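Local coordinates for protein yersinopine dehydrogenase (Yersinia pestis, PDB 6C4M) that catalyses the NADPH-dependent reductive condensation of pyruvate with an amino acid intermediate, the last step in making the metallophore yersinopine, at residues 78-83 / 204-209; 260-265 / 298-303; 305-310 / 422-427. All coordinates share one frame; numbering follows the deposited sequence.

Interaction 1 of 3, residues 78-83 / 204-209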
ATOM      1  N   GLY A  78      13.179  23.970  -3.297  1.00 59.46           N
ATOM      2  CA  GLY A  78      12.397  23.442  -2.183  1.00 45.69           C
ATOM      3  C   GLY A  78      13.088  23.694  -0.859  1.00 52.85           C
ATOM      4  O   GLY A  78      13.532  24.816  -0.561  1.00 54.18           O
ATOM      5  N   LYS A  79      13.239  22.634  -0.060  1.00 53.08           N
ATOM      6  CA  LYS A  79      13.851  22.814   1.256  1.00 63.45           C
ATOM      7  C   LYS A  79      15.338  23.162   1.158  1.00 62.37           C
ATOM      8  O   LYS A  79      15.855  23.926   1.985  1.00 61.00           O
ATOM      9  CB  LYS A  79      13.639  21.563   2.108  1.00 63.74           C
ATOM     10  CG  LYS A  79      14.063  20.267   1.462  1.00 62.79           C
ATOM     11  CD  LYS A  79      13.438  19.090   2.218  1.00 75.14           C
ATOM     12  CE  LYS A  79      13.451  19.338   3.735  1.00 76.10           C
ATOM     13  NZ  LYS A  79      12.868  18.216   4.531  1.00 74.23           N
ATOM     14  N   ALA A  80      16.046  22.623   0.160  1.00 53.90           N
ATOM     15  CA  ALA A  80      17.466  22.938   0.023  1.00 53.22           C
ATOM     16  C   ALA A  80      17.717  24.440  -0.082  1.00 56.75           C
ATOM     17  O   ALA A  80      18.835  24.897   0.205  1.00 53.17           O
ATOM     18  CB  ALA A  80      18.050  22.214  -1.191  1.00 47.59           C
ATOM     19  N   GLN A  81      16.700  25.217  -0.476  1.00 64.41           N
ATOM     20  CA  GLN A  81      16.852  26.661  -0.626  1.00 64.39           C
ATOM     21  C   GLN A  81      17.180  27.334   0.696  1.00 64.62           C
ATOM     22  O   GLN A  81      17.635  28.481   0.700  1.00 66.19           O
ATOM     23  CB  GLN A  81      15.570  27.260  -1.210  1.00 71.82           C
ATOM     24  CG  GLN A  81      15.765  28.511  -2.056  1.00 73.71           C
ATOM     25  CD  GLN A  81      14.536  28.841  -2.905  1.00 81.34           C
ATOM     26  OE1 GLN A  81      13.468  28.224  -2.764  1.00 78.55           O
ATOM     27  NE2 GLN A  81      14.689  29.814  -3.799  1.00 80.49           N
ATOM     28  N   ALA A  82      16.956  26.648   1.819  1.00 54.96           N
ATOM     29  CA  ALA A  82      17.277  27.232   3.116  1.00 52.10           C
ATOM     30  C   ALA A  82      18.777  27.485   3.255  1.00 59.65           C
ATOM     31  O   ALA A  82      19.188  28.501   3.830  1.00 54.97           O
ATOM     32  CB  ALA A  82      16.766  26.320   4.238  1.00 52.56           C
ATOM     33  N   THR A  83      19.614  26.583   2.722  1.00 50.99           N
ATOM     34  CA  THR A  83      21.066  26.702   2.839  1.00 53.22           C
ATOM     35  C   THR A  83      21.791  26.699   1.492  1.00 53.20           C
ATOM     36  O   THR A  83      23.031  26.637   1.472  1.00 52.58           O
ATOM     37  CB  THR A  83      21.628  25.570   3.704  1.00 53.51           C
ATOM     38  OG1 THR A  83      21.373  24.299   3.082  1.00 45.12           O
ATOM     39  CG2 THR A  83      21.012  25.590   5.070  1.00 51.44           C
ATOM     40  N   ALA A 204      23.140  22.960 -12.432  1.00 39.96           N
ATOM     41  CA  ALA A 204      22.494  21.927 -11.640  1.00 42.61           C
ATOM     42  C   ALA A 204      21.579  22.584 -10.628  1.00 43.36           C
ATOM     43  O   ALA A 204      21.609  23.799 -10.419  1.00 46.72           O
ATOM     44  CB  ALA A 204      23.504  21.029 -10.930  1.00 40.65           C
ATOM     45  N   TYR A 205      20.751  21.763  -9.998  1.00 40.27           N
ATOM     46  CA  TYR A 205      19.903  22.264  -8.936  1.00 46.57           C
ATOM     47  C   TYR A 205      19.765  21.179  -7.886  1.00 42.72           C
ATOM     48  O   TYR A 205      19.725  19.988  -8.197  1.00 38.50           O
ATOM     49  CB  TYR A 205      18.528  22.714  -9.462  1.00 49.93           C
ATOM     50  CG  TYR A 205      17.567  21.599  -9.741  1.00 50.69           C
ATOM     51  CD1 TYR A 205      17.724  20.795 -10.857  1.00 54.43           C
ATOM     52  CD2 TYR A 205      16.484  21.355  -8.898  1.00 54.33           C
ATOM     53  CE1 TYR A 205      16.824  19.755 -11.129  1.00 54.40           C
ATOM     54  CE2 TYR A 205      15.578  20.323  -9.167  1.00 52.85           C
ATOM     55  CZ  TYR A 205      15.758  19.534 -10.278  1.00 53.73           C
ATOM     56  OH  TYR A 205      14.884  18.506 -10.539  1.00 60.75           O
ATOM     57  N   THR A 206      19.766  21.602  -6.637  1.00 45.81           N
ATOM     58  CA  THR A 206      19.695  20.686  -5.516  1.00 43.19           C
ATOM     59  C   THR A 206      18.366  20.908  -4.822  1.00 46.80           C
ATOM     60  O   THR A 206      18.068  22.028  -4.391  1.00 45.13           O
ATOM     61  CB  THR A 206      20.863  20.907  -4.562  1.00 41.92           C
ATOM     62  OG1 THR A 206      22.086  20.558  -5.232  1.00 36.95           O
ATOM     63  CG2 THR A 206      20.691  20.057  -3.308  1.00 41.20           C
ATOM     64  N   LYS A 207      17.587  19.832  -4.724  1.00 42.12           N
ATOM     65  CA  LYS A 207      16.241  19.818  -4.160  1.00 48.15           C
ATOM     66  C   LYS A 207      16.225  19.557  -2.664  1.00 45.68           C
ATOM     67  O   LYS A 207      15.259  19.937  -1.991  1.00 49.57           O
ATOM     68  CB  LYS A 207      15.401  18.720  -4.833  1.00 46.99           C
ATOM     69  CG  LYS A 207      15.097  18.947  -6.301  1.00 62.13           C
ATOM     70  CD  LYS A 207      14.939  17.626  -7.110  1.00 59.40           C
ATOM     71  CE  LYS A 207      13.976  16.642  -6.453  1.00 66.26           C
ATOM     72  NZ  LYS A 207      13.773  15.422  -7.302  1.00 68.48           N
ATOM     73  N   ALA A 208      17.260  18.915  -2.130  1.00 41.16           N
ATOM     74  CA  ALA A 208      17.228  18.463  -0.747  1.00 39.12           C
ATOM     75  C   ALA A 208      18.629  18.049  -0.316  1.00 39.18           C
ATOM     76  O   ALA A 208      19.446  17.625  -1.144  1.00 39.07           O
ATOM     77  CB  ALA A 208      16.235  17.303  -0.586  1.00 39.81           C
ATOM     78  N   PHE A 209      18.896  18.183   0.983  1.00 37.11           N
ATOM     79  CA  PHE A 209      20.119  17.675   1.589  1.00 42.15           C
ATOM     80  C   PHE A 209      19.780  16.518   2.526  1.00 46.39           C
ATOM     81  O   PHE A 209      18.705  16.487   3.130  1.00 37.94           O
ATOM     82  CB  PHE A 209      20.861  18.789   2.347  1.00 40.09           C
ATOM     83  CG  PHE A 209      21.413  19.863   1.440  1.00 37.67           C
ATOM     84  CD1 PHE A 209      22.518  19.616   0.648  1.00 36.88           C
ATOM     85  CD2 PHE A 209      20.805  21.100   1.360  1.00 39.18           C
ATOM     86  CE1 PHE A 209      23.012  20.591  -0.194  1.00 37.68           C
ATOM     87  CE2 PHE A 209      21.283  22.074   0.526  1.00 44.78           C
ATOM     88  CZ  PHE A 209      22.395  21.829  -0.254  1.00 43.70           C
TER
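A80 and F209 meet where a helical turn packs on strand 203-217 of the mixed sheet, beside the NADP site of what is probably a Rossmann-type fold. The turn, residues 78-83, sits in the connection between the antiparallel strands 71-76 and 87-90; residues 204-209 lie on the long strand, which pairs in parallel with 71-76.

The apolar contact centres on the A80 methyl, whose CB is directed at the strand and lies 3.7 Å from F209 CE2. The phenyl ring reaches it because CG is anti to the carbonyl carbon (chi1 -67°), beside the backbone N. Earlier on the strand, T206 CG2 is 4.0 Å from A80 CB and also sits over one face of the F209 ring, offset toward its rim. The methyl, the ring and this threonine branch therefore pack together.

Backbone packing is close as well. A80 CB stands 3.2 Å from T206 O and 3.5 Å from A208 N, so the methyl is pressed against the peptide chain of the strand. K79 lays CG 3.7 Å from K207 O, the aliphatic start of its chain lying beside the strand. The turn itself is held by its own amides, with A82 N bonded to K79 O and T83 N to A80 O.

The threonine hydroxyls find their polar partners outside the two segments. T206 OG1 bonds with Q36 OE1 and T172 OG1, and T172 binds NADP(+), which puts this strand next to the cofactor site. H237 stacks its ring on F209 and hydrogen-bonds through ND1 to T83 OG1, an oxygen 3.4 Å from F209 CE2.

Interaction 2 of 3, residues 260-265 / 298-303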
ATOM      1  N   HIS A 260      18.024  -1.285  -3.925  1.00 27.97           N
ATOM      2  CA  HIS A 260      17.944  -1.429  -5.378  1.00 28.75           C
ATOM      3  C   HIS A 260      17.867  -2.868  -5.848  1.00 28.12           C
ATOM      4  O   HIS A 260      17.047  -3.150  -6.742  1.00 30.89           O
ATOM      5  CB  HIS A 260      19.117  -0.701  -6.042  1.00 27.82           C
ATOM      6  CG  HIS A 260      18.882   0.763  -6.188  1.00 33.78           C
ATOM      7  ND1 HIS A 260      19.707   1.595  -6.919  1.00 38.63           N
ATOM      8  CD2 HIS A 260      17.933   1.559  -5.639  1.00 38.26           C
ATOM      9  CE1 HIS A 260      19.258   2.837  -6.833  1.00 38.90           C
ATOM     10  NE2 HIS A 260      18.188   2.842  -6.056  1.00 37.29           N
ATOM     11  N   PRO A 261      18.695  -3.804  -5.396  1.00 31.78           N
ATOM     12  CA  PRO A 261      18.687  -5.119  -6.065  1.00 31.57           C
ATOM     13  C   PRO A 261      17.340  -5.817  -5.948  1.00 29.85           C
ATOM     14  O   PRO A 261      16.852  -6.390  -6.931  1.00 27.33           O
ATOM     15  CB  PRO A 261      19.814  -5.890  -5.364  1.00 27.64           C
ATOM     16  CG  PRO A 261      20.812  -4.783  -4.993  1.00 27.46           C
ATOM     17  CD  PRO A 261      19.882  -3.655  -4.530  1.00 28.80           C
ATOM     18  N   PRO A 262      16.676  -5.780  -4.791  1.00 27.98           N
ATOM     19  CA  PRO A 262      15.364  -6.463  -4.712  1.00 27.26           C
ATOM     20  C   PRO A 262      14.312  -5.850  -5.616  1.00 27.94           C
ATOM     21  O   PRO A 262      13.507  -6.579  -6.225  1.00 27.59           O
ATOM     22  CB  PRO A 262      14.988  -6.325  -3.235  1.00 28.67           C
ATOM     23  CG  PRO A 262      16.285  -6.162  -2.540  1.00 29.66           C
ATOM     24  CD  PRO A 262      17.135  -5.351  -3.470  1.00 27.21           C
ATOM     25  N   LEU A 263      14.294  -4.521  -5.715  1.00 25.47           N
ATOM     26  CA  LEU A 263      13.321  -3.825  -6.551  1.00 28.45           C
ATOM     27  C   LEU A 263      13.694  -3.910  -8.024  1.00 27.92           C
ATOM     28  O   LEU A 263      12.851  -4.221  -8.868  1.00 27.85           O
ATOM     29  CB  LEU A 263      13.230  -2.354  -6.121  1.00 28.04           C
ATOM     30  CG  LEU A 263      12.180  -1.958  -5.085  1.00 38.71           C
ATOM     31  CD1 LEU A 263      12.046  -3.004  -4.003  1.00 35.79           C
ATOM     32  CD2 LEU A 263      12.528  -0.593  -4.511  1.00 33.43           C
ATOM     33  N   ALA A 264      14.952  -3.632  -8.343  1.00 24.89           N
ATOM     34  CA  ALA A 264      15.367  -3.494  -9.728  1.00 26.23           C
ATOM     35  C   ALA A 264      15.514  -4.846 -10.409  1.00 24.71           C
ATOM     36  O   ALA A 264      15.454  -4.928 -11.638  1.00 25.64           O
ATOM     37  CB  ALA A 264      16.699  -2.722  -9.813  1.00 32.91           C
ATOM     38  N   LEU A 265      15.784  -5.895  -9.638  1.00 24.65           N
ATOM     39  CA  LEU A 265      16.033  -7.221 -10.178  1.00 24.32           C
ATOM     40  C   LEU A 265      14.850  -8.164  -9.962  1.00 26.10           C
ATOM     41  O   LEU A 265      14.966  -9.365 -10.209  1.00 25.26           O
ATOM     42  CB  LEU A 265      17.308  -7.802  -9.549  1.00 25.52           C
ATOM     43  CG  LEU A 265      18.600  -6.973  -9.664  1.00 25.30           C
ATOM     44  CD1 LEU A 265      19.769  -7.791  -9.127  1.00 25.91           C
ATOM     45  CD2 LEU A 265      18.884  -6.539 -11.115  1.00 26.32           C
ATOM     46  N   ALA A 298      10.450 -10.048   0.637  1.00 25.33           N
ATOM     47  CA  ALA A 298      11.215 -11.170   1.176  1.00 24.85           C
ATOM     48  C   ALA A 298      12.651 -11.136   0.675  1.00 30.27           C
ATOM     49  O   ALA A 298      13.588 -11.458   1.429  1.00 27.40           O
ATOM     50  CB  ALA A 298      10.516 -12.498   0.809  1.00 25.66           C
ATOM     51  N   ASP A 299      12.865 -10.702  -0.578  1.00 26.03           N
ATOM     52  CA  ASP A 299      14.250 -10.569  -1.061  1.00 24.64           C
ATOM     53  C   ASP A 299      14.974  -9.404  -0.380  1.00 28.09           C
ATOM     54  O   ASP A 299      16.187  -9.468  -0.162  1.00 27.04           O
ATOM     55  CB  ASP A 299      14.314 -10.359  -2.579  1.00 26.80           C
ATOM     56  CG  ASP A 299      14.001 -11.617  -3.388  1.00 29.02           C
ATOM     57  OD1 ASP A 299      14.058 -12.739  -2.841  1.00 29.31           O
ATOM     58  OD2 ASP A 299      13.763 -11.472  -4.605  1.00 28.03           O
ATOM     59  N   LEU A 300      14.257  -8.318  -0.077  1.00 25.90           N
ATOM     60  CA  LEU A 300      14.871  -7.202   0.614  1.00 31.47           C
ATOM     61  C   LEU A 300      15.351  -7.634   1.992  1.00 34.69           C
ATOM     62  O   LEU A 300      16.493  -7.367   2.390  1.00 24.13           O
ATOM     63  CB  LEU A 300      13.876  -6.047   0.703  1.00 28.56           C
ATOM     64  CG  LEU A 300      14.278  -4.784   1.480  1.00 35.11           C
ATOM     65  CD1 LEU A 300      15.522  -4.226   0.939  1.00 40.47           C
ATOM     66  CD2 LEU A 300      13.174  -3.747   1.398  1.00 39.64           C
ATOM     67  N   ALA A 301      14.492  -8.325   2.732  1.00 30.63           N
ATOM     68  CA  ALA A 301      14.882  -8.807   4.047  1.00 33.99           C
ATOM     69  C   ALA A 301      15.994  -9.848   3.953  1.00 28.39           C
ATOM     70  O   ALA A 301      16.912  -9.846   4.773  1.00 26.57           O
ATOM     71  CB  ALA A 301      13.659  -9.382   4.751  1.00 34.18           C
ATOM     72  N   GLY A 302      15.900 -10.779   2.997  1.00 27.80           N
ATOM     73  CA  GLY A 302      16.918 -11.818   2.873  1.00 28.27           C
ATOM     74  C   GLY A 302      18.282 -11.277   2.476  1.00 29.43           C
ATOM     75  O   GLY A 302      19.324 -11.765   2.942  1.00 30.64           O
ATOM     76  N   LEU A 303      18.311 -10.286   1.582  1.00 26.66           N
ATOM     77  CA  LEU A 303      19.594  -9.680   1.214  1.00 24.58           C
ATOM     78  C   LEU A 303      20.245  -8.952   2.395  1.00 31.74           C
ATOM     79  O   LEU A 303      21.473  -9.018   2.584  1.00 27.87           O
ATOM     80  CB  LEU A 303      19.385  -8.735   0.021  1.00 30.15           C
ATOM     81  CG  LEU A 303      20.617  -7.992  -0.517  1.00 28.37           C
ATOM     82  CD1 LEU A 303      21.646  -8.975  -1.010  1.00 29.25           C
ATOM     83  CD2 LEU A 303      20.233  -7.014  -1.610  1.00 25.93           C
TER
HETATM   84  O   HOH W   1      13.226  -9.424  -6.190  1.00 30.25           O
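P262 and L300 come nearest in backbone where helix 255-264 runs almost antiparallel to helix 294-313, their short segments inclined at 156° with axes 8.6 Å apart. This is a buried helix-helix packing in the helical part of the enzyme, and prolines supply one side of it. The first helix is kinked at P261 and P262, whose nitrogens carry no hydrogen for a bond to the preceding turn.

The P262 ring is pressed against the backbone of the other helix: CG lies 3.6 Å from L300 CA, and CB rests near L300 N. P262 CG also lies 4.0 Å from L300 CB. L303 closes the other end of the contact. With CG anti to the backbone N (chi1 180°), this leucine brings CD2 to P261 CB at 3.9 Å and to P262 CD at 4.0 Å, crossing both rings at about a right angle. D299 adds its CB beside P262 CB.

H260, the probable proton donor/acceptor, begins the first segment but directs its CB away from the packing; ND1 is hydrogen-bonded to D406 OD1. The proline pair thus joins the turn bearing this histidine to helix 294-313. Helix 425-445 also borders the contact: L430 touches P261 and D299, while R429 forms a salt bridge with D299 OD1.

One water joins the polar atoms across the helices, donating to the carbonyl oxygen of P262 at 2.9 Å and to D299 OD2 at 2.6 Å.

Interaction 3 of 3, residues 305-310 / 422-427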
ATOM      1  N   ASP A 305      19.888  -9.922   5.473  1.00 26.95           N
ATOM      2  CA  ASP A 305      20.471 -11.045   6.214  1.00 26.73           C
ATOM      3  C   ASP A 305      21.818 -11.446   5.618  1.00 30.44           C
ATOM      4  O   ASP A 305      22.739 -11.808   6.352  1.00 30.25           O
ATOM      5  CB  ASP A 305      19.550 -12.278   6.191  1.00 30.53           C
ATOM      6  CG  ASP A 305      18.315 -12.128   7.016  1.00 47.01           C
ATOM      7  OD1 ASP A 305      18.356 -11.446   8.061  1.00 50.37           O
ATOM      8  OD2 ASP A 305      17.309 -12.763   6.625  1.00 48.82           O
ATOM      9  N   ASP A 306      21.920 -11.459   4.285  1.00 26.47           N
ATOM     10  CA  ASP A 306      23.156 -11.870   3.623  1.00 29.00           C
ATOM     11  C   ASP A 306      24.303 -10.899   3.946  1.00 31.65           C
ATOM     12  O   ASP A 306      25.435 -11.317   4.233  1.00 27.91           O
ATOM     13  CB  ASP A 306      22.941 -11.942   2.109  1.00 29.29           C
ATOM     14  CG  ASP A 306      22.062 -13.125   1.666  1.00 30.04           C
ATOM     15  OD1 ASP A 306      21.638 -13.947   2.510  1.00 31.92           O
ATOM     16  OD2 ASP A 306      21.815 -13.232   0.443  1.00 27.79           O
ATOM     17  N   TYR A 307      24.028  -9.592   3.869  1.00 31.35           N
ATOM     18  CA  TYR A 307      25.056  -8.603   4.156  1.00 30.11           C
ATOM     19  C   TYR A 307      25.495  -8.684   5.611  1.00 32.14           C
ATOM     20  O   TYR A 307      26.671  -8.510   5.917  1.00 31.65           O
ATOM     21  CB  TYR A 307      24.553  -7.200   3.830  1.00 29.86           C
ATOM     22  CG  TYR A 307      24.381  -6.858   2.351  1.00 33.95           C
ATOM     23  CD1 TYR A 307      25.193  -7.400   1.367  1.00 43.45           C
ATOM     24  CD2 TYR A 307      23.414  -5.949   1.954  1.00 35.44           C
ATOM     25  CE1 TYR A 307      25.038  -7.048   0.018  1.00 42.41           C
ATOM     26  CE2 TYR A 307      23.249  -5.591   0.617  1.00 34.66           C
ATOM     27  CZ  TYR A 307      24.047  -6.141  -0.349  1.00 43.56           C
ATOM     28  OH  TYR A 307      23.837  -5.779  -1.687  1.00 43.92           O
ATOM     29  N   LYS A 308      24.576  -8.985   6.521  1.00 29.72           N
ATOM     30  CA  LYS A 308      24.978  -9.204   7.905  1.00 31.04           C
ATOM     31  C   LYS A 308      25.979 -10.347   8.006  1.00 30.66           C
ATOM     32  O   LYS A 308      26.981 -10.248   8.737  1.00 31.00           O
ATOM     33  CB  LYS A 308      23.763  -9.484   8.775  1.00 32.98           C
ATOM     34  CG  LYS A 308      24.059 -10.075  10.140  1.00 34.97           C
ATOM     35  CD  LYS A 308      22.704 -10.260  10.852  1.00 47.55           C
ATOM     36  CE  LYS A 308      22.853 -10.798  12.244  1.00 52.66           C
ATOM     37  NZ  LYS A 308      23.596 -12.071  12.243  1.00 59.70           N
ATOM     38  N   ARG A 309      25.719 -11.444   7.287  1.00 32.55           N
ATOM     39  CA  ARG A 309      26.656 -12.565   7.262  1.00 39.76           C
ATOM     40  C   ARG A 309      28.018 -12.131   6.751  1.00 37.70           C
ATOM     41  O   ARG A 309      29.049 -12.507   7.316  1.00 38.49           O
ATOM     42  CB  ARG A 309      26.129 -13.697   6.377  1.00 38.08           C
ATOM     43  CG  ARG A 309      25.954 -15.023   7.104  1.00 49.22           C
ATOM     44  CD  ARG A 309      25.393 -16.168   6.193  1.00 54.58           C
ATOM     45  NE  ARG A 309      24.164 -15.800   5.473  1.00 47.88           N
ATOM     46  CZ  ARG A 309      22.961 -15.697   6.031  1.00 56.01           C
ATOM     47  NH1 ARG A 309      22.812 -15.932   7.328  1.00 68.41           N
ATOM     48  NH2 ARG A 309      21.904 -15.350   5.295  1.00 51.88           N
ATOM     49  N   LEU A 310      28.037 -11.374   5.648  1.00 32.90           N
ATOM     50  CA  LEU A 310      29.300 -10.972   5.039  1.00 30.16           C
ATOM     51  C   LEU A 310      30.041  -9.981   5.918  1.00 31.87           C
ATOM     52  O   LEU A 310      31.240 -10.137   6.171  1.00 32.01           O
ATOM     53  CB  LEU A 310      29.048 -10.366   3.655  1.00 29.52           C
ATOM     54  CG  LEU A 310      30.277  -9.862   2.900  1.00 32.79           C
ATOM     55  CD1 LEU A 310      31.291 -10.971   2.735  1.00 30.64           C
ATOM     56  CD2 LEU A 310      29.885  -9.301   1.534  1.00 30.98           C
ATOM     57  N   VAL A 422      31.344 -17.595   2.727  1.00 39.06           N
ATOM     58  CA  VAL A 422      30.100 -17.004   3.210  1.00 36.00           C
ATOM     59  C   VAL A 422      29.050 -17.193   2.124  1.00 37.40           C
ATOM     60  O   VAL A 422      29.274 -16.797   0.977  1.00 35.91           O
ATOM     61  CB  VAL A 422      30.275 -15.508   3.523  1.00 35.72           C
ATOM     62  CG1 VAL A 422      28.943 -14.875   3.828  1.00 37.46           C
ATOM     63  CG2 VAL A 422      31.239 -15.283   4.703  1.00 34.73           C
ATOM     64  N   VAL A 423      27.898 -17.754   2.483  1.00 36.37           N
ATOM     65  CA  VAL A 423      26.818 -17.954   1.520  1.00 39.42           C
ATOM     66  C   VAL A 423      25.847 -16.792   1.627  1.00 35.51           C
ATOM     67  O   VAL A 423      25.514 -16.346   2.735  1.00 39.24           O
ATOM     68  CB  VAL A 423      26.109 -19.307   1.740  1.00 42.07           C
ATOM     69  CG1 VAL A 423      27.151 -20.426   1.784  1.00 48.88           C
ATOM     70  CG2 VAL A 423      25.274 -19.290   2.991  1.00 50.77           C
ATOM     71  N   MET A 424      25.438 -16.264   0.473  1.00 35.35           N
ATOM     72  CA  MET A 424      24.446 -15.188   0.379  1.00 33.50           C
ATOM     73  C   MET A 424      23.338 -15.637  -0.580  1.00 31.07           C
ATOM     74  O   MET A 424      23.308 -15.239  -1.756  1.00 28.72           O
ATOM     75  CB  MET A 424      25.109 -13.884  -0.077  1.00 29.73           C
ATOM     76  CG  MET A 424      26.277 -13.385   0.832  1.00 32.00           C
ATOM     77  SD  MET A 424      27.106 -11.992   0.054  1.00 32.36           S
ATOM     78  CE  MET A 424      25.969 -10.745   0.596  1.00 35.09           C
ATOM     79  N   PRO A 425      22.409 -16.478  -0.113  1.00 33.69           N
ATOM     80  CA  PRO A 425      21.438 -17.082  -1.047  1.00 34.56           C
ATOM     81  C   PRO A 425      20.538 -16.076  -1.718  1.00 35.64           C
ATOM     82  O   PRO A 425      20.131 -16.296  -2.860  1.00 33.84           O
ATOM     83  CB  PRO A 425      20.634 -18.042  -0.159  1.00 37.39           C
ATOM     84  CG  PRO A 425      21.464 -18.279   1.017  1.00 42.87           C
ATOM     85  CD  PRO A 425      22.288 -17.044   1.237  1.00 37.76           C
ATOM     86  N   THR A 426      20.155 -14.993  -1.048  1.00 30.14           N
ATOM     87  CA  THR A 426      19.296 -14.029  -1.726  1.00 27.22           C
ATOM     88  C   THR A 426      20.079 -13.280  -2.791  1.00 26.44           C
ATOM     89  O   THR A 426      19.607 -13.127  -3.925  1.00 24.42           O
ATOM     90  CB  THR A 426      18.660 -13.079  -0.716  1.00 31.25           C
ATOM     91  OG1 THR A 426      17.938 -13.865   0.228  1.00 28.03           O
ATOM     92  CG2 THR A 426      17.704 -12.143  -1.381  1.00 28.57           C
ATOM     93  N   ALA A 427      21.296 -12.829  -2.454  1.00 25.70           N
ATOM     94  CA  ALA A 427      22.165 -12.223  -3.462  1.00 21.38           C
ATOM     95  C   ALA A 427      22.387 -13.158  -4.651  1.00 26.57           C
ATOM     96  O   ALA A 427      22.371 -12.727  -5.808  1.00 22.93           O
ATOM     97  CB  ALA A 427      23.512 -11.850  -2.848  1.00 28.80           C
TER
HETATM   98  O   HOH W   2      19.099 -15.112   2.337  1.00 34.23           O
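Y307 and M424 meet through a methyl: M424 CE lies 3.5 Å from Y307 CD1, approaching the ring obliquely, with the two side chains crossing at about a right angle. The methionine chain is bent at chi3 (83°), which carries CE toward the tyrosine, while SD rests near L310 CD2. At its far end, the tyrosine hydroxyl is bonded to N257 O, and Y258 meets the ring edge-to-face.

The R309 guanidinium carries D305 O over one face, offset toward the rim. V423 O comes to its edge, accepting a bond from NE at 3.1 Å that is bent at the hydrogen (137°) and slightly tilted from the guanidinium plane. NH2 turns instead to D306 OD1, a salt bridge at 3.1 Å that uses the anti lone pair of this oxygen.

The other carboxylate oxygen, D306 OD2, receives A427 N at 3.0 Å in a nearly straight bond (167°) and T426 N in a weak one. A water bridges D306 OD1 and T426 OG1, donating to the carboxylate. R309 therefore steadies the aspartate from its own helix, and the two amides should favour its negative charge. M424 occupies the N-cap position of helix 425-445, but an aspartate from helix 294-313 serves its first-turn amides: helix N-terminal capping by a side chain distant in sequence.

Overall arrangement
Along the chain the three contacts close in series, 1 before 2 and 2 before 3. Interaction 1 stands apart, on the mixed sheet beside the NADP site; its centre is about 30 Å from that of interaction 2 and about 37 Å from that of interaction 3, which lies on the opposite side of the chain's centre. Interactions 2 and 3 have centres about 12 Å apart and share helix 294-313: residues 298-303 pack on helix 255-264, and residues 305-310 receive the start of helix 425-445. They touch directly, T426 CG2 lying 3.3 Å from D299 O. One long helix thus connects the helix bearing H260, the probable proton donor/acceptor, with helix 425-445.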